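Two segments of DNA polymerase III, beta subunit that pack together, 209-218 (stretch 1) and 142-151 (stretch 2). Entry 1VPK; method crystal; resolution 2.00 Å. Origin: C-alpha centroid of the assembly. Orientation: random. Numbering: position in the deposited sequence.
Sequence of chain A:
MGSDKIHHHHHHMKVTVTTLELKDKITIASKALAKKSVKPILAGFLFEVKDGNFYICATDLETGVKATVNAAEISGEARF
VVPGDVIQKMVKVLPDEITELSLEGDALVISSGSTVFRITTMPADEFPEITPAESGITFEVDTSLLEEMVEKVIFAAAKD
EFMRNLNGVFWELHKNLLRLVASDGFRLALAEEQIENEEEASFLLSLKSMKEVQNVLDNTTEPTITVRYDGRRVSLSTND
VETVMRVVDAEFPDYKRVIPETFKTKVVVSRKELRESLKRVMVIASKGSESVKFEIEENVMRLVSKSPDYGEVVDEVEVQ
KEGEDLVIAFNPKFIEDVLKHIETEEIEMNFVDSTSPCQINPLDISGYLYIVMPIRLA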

# COMPACT_ATOMS: atom_id res chain seq x y z
N SER A 209 -16.23 -17.98 3.86
CA SER A 209 -17.62 -17.68 4.16
C SER A 209 -17.71 -16.45 5.07
O SER A 209 -18.51 -15.56 4.84
CB SER A 209 -18.32 -18.86 4.81
OG SER A 209 -18.60 -19.89 3.89
N MET A 210 -16.83 -16.40 6.06
CA MET A 210 -16.76 -15.31 7.03
C MET A 210 -16.37 -13.96 6.50
O MET A 210 -16.89 -12.94 6.98
CB MET A 210 -15.84 -15.73 8.18
CG MET A 210 -16.45 -16.83 9.03
SD MET A 210 -18.02 -16.38 9.78
CE MET A 210 -17.63 -14.98 10.86
N LYS A 211 -15.51 -13.94 5.48
CA LYS A 211 -15.19 -12.73 4.75
C LYS A 211 -16.38 -12.19 3.94
O LYS A 211 -16.56 -10.96 3.77
CB LYS A 211 -13.97 -12.99 3.85
CG LYS A 211 -12.68 -13.16 4.70
CD LYS A 211 -11.43 -13.31 3.83
CE LYS A 211 -10.10 -13.71 4.60
NZ LYS A 211 -9.19 -14.53 3.65
N GLU A 212 -17.24 -13.09 3.48
CA GLU A 212 -18.46 -12.65 2.85
C GLU A 212 -19.40 -12.12 3.94
O GLU A 212 -20.06 -11.12 3.72
CB GLU A 212 -19.11 -13.77 2.00
CG GLU A 212 -20.46 -13.41 1.41
CD GLU A 212 -20.51 -12.12 0.58
OE1 GLU A 212 -19.50 -11.57 0.09
OE2 GLU A 212 -21.64 -11.68 0.34
N VAL A 213 -19.45 -12.75 5.10
CA VAL A 213 -20.29 -12.26 6.21
C VAL A 213 -19.91 -10.81 6.52
O VAL A 213 -20.79 -9.92 6.55
CB VAL A 213 -20.19 -13.17 7.47
CG1 VAL A 213 -20.81 -12.52 8.69
CG2 VAL A 213 -20.90 -14.49 7.19
N GLN A 214 -18.60 -10.57 6.64
CA GLN A 214 -18.07 -9.27 6.96
C GLN A 214 -18.44 -8.27 5.84
O GLN A 214 -18.77 -7.11 6.09
CB GLN A 214 -16.56 -9.32 7.03
CG GLN A 214 -15.95 -9.68 8.32
CD GLN A 214 -14.49 -9.22 8.34
OE1 GLN A 214 -13.68 -9.65 7.50
NE2 GLN A 214 -14.17 -8.32 9.26
N ASN A 215 -18.34 -8.73 4.60
CA ASN A 215 -18.64 -7.90 3.44
C ASN A 215 -20.10 -7.45 3.47
O ASN A 215 -20.43 -6.28 3.21
CB ASN A 215 -18.37 -8.72 2.17
CG ASN A 215 -18.48 -7.91 0.93
OD1 ASN A 215 -17.90 -6.84 0.82
ND2 ASN A 215 -19.21 -8.43 -0.05
N VAL A 216 -20.97 -8.39 3.79
CA VAL A 216 -22.40 -8.11 3.94
C VAL A 216 -22.66 -7.02 5.02
O VAL A 216 -23.30 -5.97 4.75
CB VAL A 216 -23.18 -9.42 4.29
CG1 VAL A 216 -24.61 -9.12 4.68
CG2 VAL A 216 -23.20 -10.32 3.09
N LEU A 217 -22.09 -7.25 6.18
CA LEU A 217 -22.27 -6.37 7.34
C LEU A 217 -21.70 -4.99 7.09
O LEU A 217 -22.31 -3.98 7.49
CB LEU A 217 -21.62 -6.99 8.58
CG LEU A 217 -22.14 -8.35 9.04
CD1 LEU A 217 -21.28 -8.92 10.13
CD2 LEU A 217 -23.60 -8.29 9.50
N ASP A 218 -20.54 -4.92 6.43
CA ASP A 218 -19.93 -3.64 6.11
C ASP A 218 -20.72 -2.91 5.05
O ASP A 218 -20.54 -1.71 4.92
CB ASP A 218 -18.45 -3.76 5.68
CG ASP A 218 -17.52 -4.26 6.84
OD1 ASP A 218 -17.86 -4.09 8.04
OD2 ASP A 218 -16.44 -4.84 6.53
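Stretch 2 (142-151) DTSLLEEMVE

Two helices that run in roughly opposite directions can pack through a short apolar seam while polar side chains join in the same contact, and this pair from the beta subunit of DNA polymerase III is a compact example. Stretch 2 is helical from Thr143 to Glu151 and continues beyond it. Asp142 stands at the N-cap position, where its side chain accepts a capping bond from the backbone of the first turn, Leu145 N to Asp142 OD1 at 3.0 Å. From there the regular i to i+4 ladder takes over, beginning with Leu146 N to Asp142 O at 3.1 Å. The axis of the stretch 2 helix passes 9.6 Å from that of the stretch 1 helix, and the N-to-C directions differ by 143° (signed crossing angle -143°), so the two are antiparallel but distinctly splayed. The backbones come nearest where Leu217 CA lies 5.9 Å from Glu147 CA.

The apolar contacts follow from this register. Leu217, the residue of stretch 1 most covered by the partner, points toward stretch 2 and meets Thr143, Leu146 and Val150 in turn. Its CD2 is 3.9 Å from Thr143 CG2, its CD1 is 3.9 Å from Leu146 CG, and the same CD1 reaches Val150 CG2 at 4.5 Å. It also rests on the backbone, with Leu217 CD1 3.7 Å from Glu147 N. The spacing of Thr143, Leu146 and Val150, three and then four residues apart, is the usual way a helix presents one side to a neighbour. Because the helices run in opposing senses, the later Val150 meets residues earlier in stretch 1: Met210 CE approaches Val150 CG2 at 3.9 Å, and the aliphatic part of Gln214 packs tightly, with Gln214 CG 3.3 Å from Val150 CG1. The amide end of Gln214 extends to the next residue, its NE2 lying 4.0 Å from Glu151 CA.

Polar contacts are of another kind, for no direct hydrogen bond joins the modelled atoms of the two stretches. A water makes the link instead: it accepts from Gln214 NE2 at 2.8 Å and donates to Glu147 O at 2.8 Å, with a further, weak bond to Glu147 OE2 at 3.1 Å. Thus a backbone carbonyl already used within its helix also receives a bridge from the neighbouring one.

The charged contact is less favourable. Asp218 OD1 and Glu147 OE2 are 3.0 Å apart, two acceptors of like charge rather than a bonded pair.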

# COMPACT_ATOMS: atom_id res chain seq x y z
N ASP A 142 -28.04 -7.26 16.21
CA ASP A 142 -27.70 -5.89 15.81
C ASP A 142 -26.51 -5.99 14.81
O ASP A 142 -25.55 -6.70 15.01
CB ASP A 142 -27.43 -5.04 17.08
CG ASP A 142 -26.92 -3.62 16.78
OD1 ASP A 142 -25.81 -3.48 16.20
OD2 ASP A 142 -27.63 -2.64 17.15
N THR A 143 -26.65 -5.34 13.66
CA THR A 143 -25.71 -5.45 12.58
C THR A 143 -24.31 -5.01 12.99
O THR A 143 -23.35 -5.73 12.77
CB THR A 143 -26.21 -4.62 11.41
OG1 THR A 143 -27.58 -4.99 11.16
CG2 THR A 143 -25.43 -4.86 10.19
N SER A 144 -24.24 -3.82 13.60
CA SER A 144 -22.99 -3.22 14.07
C SER A 144 -22.31 -4.08 15.14
O SER A 144 -21.09 -4.21 15.16
CB SER A 144 -23.27 -1.83 14.68
OG SER A 144 -24.23 -1.12 13.90
N LEU A 145 -23.09 -4.65 16.04
CA LEU A 145 -22.54 -5.54 17.07
C LEU A 145 -21.88 -6.76 16.46
O LEU A 145 -20.78 -7.15 16.84
CB LEU A 145 -23.66 -6.02 17.98
CG LEU A 145 -23.24 -6.79 19.23
CD1 LEU A 145 -22.44 -5.86 20.13
CD2 LEU A 145 -24.47 -7.26 19.98
N LEU A 146 -22.57 -7.41 15.55
CA LEU A 146 -22.02 -8.62 14.92
C LEU A 146 -20.78 -8.28 14.09
O LEU A 146 -19.82 -9.01 14.11
CB LEU A 146 -23.07 -9.31 14.08
CG LEU A 146 -22.60 -10.62 13.43
CD1 LEU A 146 -22.23 -11.66 14.47
CD2 LEU A 146 -23.71 -11.14 12.48
N GLU A 147 -20.80 -7.15 13.38
CA GLU A 147 -19.63 -6.69 12.63
C GLU A 147 -18.41 -6.58 13.50
O GLU A 147 -17.35 -7.08 13.16
CB GLU A 147 -19.88 -5.32 11.98
CG GLU A 147 -18.83 -4.96 10.92
CD GLU A 147 -17.63 -4.13 11.43
OE1 GLU A 147 -17.70 -3.50 12.51
OE2 GLU A 147 -16.59 -4.07 10.71
N GLU A 148 -18.58 -5.89 14.63
CA GLU A 148 -17.54 -5.72 15.64
C GLU A 148 -17.01 -7.04 16.20
O GLU A 148 -15.79 -7.24 16.30
CB GLU A 148 -18.07 -4.81 16.77
CG GLU A 148 -17.25 -4.77 18.04
CD GLU A 148 -17.80 -3.73 19.06
OE1 GLU A 148 -19.00 -3.35 18.95
OE2 GLU A 148 -17.02 -3.29 19.96
N MET A 149 -17.91 -7.95 16.54
CA MET A 149 -17.50 -9.24 17.01
C MET A 149 -16.67 -9.96 15.95
O MET A 149 -15.64 -10.54 16.27
CB MET A 149 -18.71 -10.08 17.37
CG MET A 149 -19.58 -9.52 18.53
SD MET A 149 -20.91 -10.66 18.94
CE MET A 149 -19.95 -11.99 19.62
N VAL A 150 -17.08 -9.89 14.67
CA VAL A 150 -16.36 -10.64 13.63
C VAL A 150 -14.95 -10.07 13.47
O VAL A 150 -13.96 -10.81 13.43
CB VAL A 150 -17.13 -10.65 12.30
CG1 VAL A 150 -16.29 -11.24 11.18
CG2 VAL A 150 -18.43 -11.47 12.42
N GLU A 151 -14.86 -8.75 13.41
CA GLU A 151 -13.61 -8.05 13.22
C GLU A 151 -12.63 -8.29 14.41
O GLU A 151 -11.40 -8.28 14.23
CB GLU A 151 -13.92 -6.55 13.06
CG GLU A 151 -12.70 -5.59 13.08
O HOH W 1 -16.42 -7.16 10.48